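Side-chain contact in ferric vibriobactin ABC transporter, periplasmic ferric vibriobactin-binding protein (Vibrio cholerae, PDB 3R5T), which binds the iron complex of the siderophore vibriobactin in the periplasm, probably handing it to an ABC transporter for import: residues A[114-119]-A[124-129]. Sequence-based numbering, arbitrary orientation. Where two conformers were deposited one is given.
With MOH (methanol), chain D.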
loop_
_atom_site.group_PDB
_atom_site.type_symbol
_atom_site.label_atom_id
_atom_site.label_comp_id
_atom_site.label_asym_id
_atom_site.label_seq_id
_atom_site.Cartn_x
_atom_site.Cartn_y
_atom_site.Cartn_z
ATOM N N ILE A 114 -11.203 15.563 -0.078
ATOM C CA ILE A 114 -9.903 15.570 -0.750
ATOM C C ILE A 114 -9.636 14.261 -1.493
ATOM O O ILE A 114 -10.198 13.209 -1.158
ATOM C CB ILE A 114 -8.748 15.904 0.224
ATOM C CG1 ILE A 114 -8.570 14.803 1.295
ATOM C CG2 ILE A 114 -8.961 17.308 0.814
ATOM C CD1 ILE A 114 -7.262 14.954 2.106
ATOM N N LEU A 115 -8.780 14.352 -2.507
ATOM C CA LEU A 115 -8.521 13.248 -3.428
ATOM C C LEU A 115 -7.007 13.028 -3.547
ATOM O O LEU A 115 -6.262 13.942 -3.931
ATOM C CB LEU A 115 -9.125 13.601 -4.789
ATOM C CG LEU A 115 -8.891 12.686 -5.984
ATOM C CD1 LEU A 115 -9.498 11.312 -5.740
ATOM C CD2 LEU A 115 -9.441 13.304 -7.258
ATOM N N VAL A 116 -6.574 11.806 -3.218
ATOM C CA VAL A 116 -5.167 11.422 -3.212
ATOM C C VAL A 116 -4.977 10.158 -4.042
ATOM O O VAL A 116 -5.888 9.340 -4.189
ATOM C CB VAL A 116 -4.638 11.190 -1.767
ATOM C CG1 VAL A 116 -4.721 12.488 -0.965
ATOM C CG2 VAL A 116 -5.415 10.062 -1.068
ATOM N N ASP A 117 -3.793 10.015 -4.620
ATOM C CA ASP A 117 -3.456 8.827 -5.383
ATOM C C ASP A 117 -2.365 8.076 -4.640
ATOM O O ASP A 117 -1.239 8.572 -4.503
ATOM C CB ASP A 117 -2.993 9.217 -6.782
ATOM C CG ASP A 117 -2.796 8.013 -7.693
ATOM O OD1 ASP A 117 -2.918 6.862 -7.215
ATOM O OD2 ASP A 117 -2.519 8.242 -8.888
ATOM N N TYR A 118 -2.697 6.898 -4.130
ATOM C CA TYR A 118 -1.735 6.094 -3.400
ATOM C C TYR A 118 -0.929 5.177 -4.310
ATOM O O TYR A 118 -0.018 4.485 -3.846
ATOM C CB TYR A 118 -2.422 5.276 -2.311
ATOM C CG TYR A 118 -3.522 4.370 -2.828
ATOM C CD1 TYR A 118 -3.235 3.287 -3.656
ATOM C CD2 TYR A 118 -4.848 4.577 -2.459
ATOM C CE1 TYR A 118 -4.244 2.438 -4.122
ATOM C CE2 TYR A 118 -5.858 3.749 -2.915
ATOM C CZ TYR A 118 -5.567 2.668 -3.744
ATOM O OH TYR A 118 -6.597 1.842 -4.174
ATOM N N SER A 119 -1.264 5.156 -5.599
ATOM C CA SER A 119 -0.696 4.146 -6.490
ATOM C C SER A 119 0.732 4.422 -6.961
ATOM O O SER A 119 1.377 3.534 -7.495
ATOM C CB SER A 119 -1.617 3.910 -7.705
ATOM O OG SER A 119 -1.580 4.994 -8.632
ATOM N N GLN A 124 5.163 6.709 2.952
ATOM C CA GLN A 124 5.653 7.912 3.594
ATOM C C GLN A 124 5.172 9.164 2.882
ATOM O O GLN A 124 4.768 10.137 3.543
ATOM C CB GLN A 124 7.179 7.897 3.647
ATOM C CG GLN A 124 7.758 6.817 4.564
ATOM C CD GLN A 124 8.161 5.547 3.837
ATOM O OE1 GLN A 124 7.473 5.057 2.920
ATOM N NE2 GLN A 124 9.280 4.989 4.263
ATOM N N SER A 125 5.226 9.164 1.558
ATOM C CA SER A 125 4.780 10.312 0.778
ATOM C C SER A 125 3.282 10.546 0.974
ATOM O O SER A 125 2.818 11.683 1.101
ATOM C CB SER A 125 5.113 10.096 -0.697
ATOM O OG SER A 125 4.659 11.173 -1.494
ATOM N N LEU A 126 2.515 9.462 0.996
ATOM C CA LEU A 126 1.093 9.579 1.252
ATOM C C LEU A 126 0.872 10.117 2.674
ATOM O O LEU A 126 0.022 10.974 2.886
ATOM C CB LEU A 126 0.442 8.217 1.080
ATOM C CG LEU A 126 -1.069 8.174 1.315
ATOM C CD1 LEU A 126 -1.790 8.994 0.254
ATOM C CD2 LEU A 126 -1.596 6.730 1.340
ATOM N N ALA A 127 1.632 9.614 3.643
ATOM C CA ALA A 127 1.509 10.122 5.020
ATOM C C ALA A 127 1.792 11.625 5.095
ATOM O O ALA A 127 1.119 12.372 5.805
ATOM C CB ALA A 127 2.429 9.367 5.948
ATOM N N GLN A 128 2.835 12.071 4.398
ATOM C CA GLN A 128 3.161 13.491 4.357
ATOM C C GLN A 128 2.024 14.307 3.749
ATOM O O GLN A 128 1.664 15.376 4.256
ATOM C CB GLN A 128 4.454 13.708 3.578
ATOM C CG GLN A 128 5.663 13.110 4.244
ATOM C CD GLN A 128 6.943 13.513 3.558
ATOM O OE1 GLN A 128 7.617 12.687 2.940
ATOM N NE2 GLN A 128 7.278 14.800 3.643
ATOM N N GLN A 129 1.452 13.792 2.664
ATOM C CA GLN A 129 0.375 14.482 1.990
ATOM C C GLN A 129 -0.809 14.627 2.951
ATOM O O GLN A 129 -1.408 15.706 3.070
ATOM C CB GLN A 129 -0.020 13.699 0.750
ATOM C CG GLN A 129 -1.140 14.328 -0.023
ATOM C CD GLN A 129 -1.303 13.680 -1.366
ATOM O OE1 GLN A 129 -1.180 12.458 -1.501
ATOM N NE2 GLN A 129 -1.588 14.492 -2.376
HETATM C C MOH D . -2.097 12.668 -5.306
HETATM O O MOH D . -1.881 11.958 -4.090
#
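The hydroxyl oxygen O of a methanol, probably left from the crystallisation liquor, is held between the helix and the chain just after the strand: it accepts a nearly straight bond from D117 N (2.8 Å, 171°) and donates to Q129 OE1 at 2.7 Å. Q129 NE2 also leans toward the same oxygen, but that bond is weak and bent, at 132°. In this crystal the solvent molecule bridges the peptide N of D117 to the helix. Q129 reaches it by a stretched-out chain, its CG anti to the backbone N (chi1 180°) and the links beyond extended. Its OE1 takes a further bond from Q121 NE2, which helps to fix the rotation of the amide. On the way Q129 runs past V116 in the opposite sense, so that V116 CG1 rests against the amide, 3.6 Å from OE1.

The other methyl of V116 serves the apolar half of the contact, CG2 lying 4.0 Å from CD1 of L126, whose side chain crosses it at about a right angle. CD2 of L126 turns instead to Y118 CB, at 4.0 Å. The ring beyond turns from the helix; the Y118 side chain touches the bound vibriobactin, and its OH is hydrogen-bonded to D98 and R269. D117 OD1 accepts from S119 N (2.9 Å), which closes an Asx turn, and also from S119 OG (2.7 Å), both from one face, OG on the syn side and little tilted, N from above the carboxylate plane; OD2 forms a salt bridge with R212. The arrangement joins edge strand 113-116 of the five-stranded parallel sheet to the following helix 123-134, an alpha/beta packing whose connecting loop brings Y118 into the ferric vibriobactin pocket.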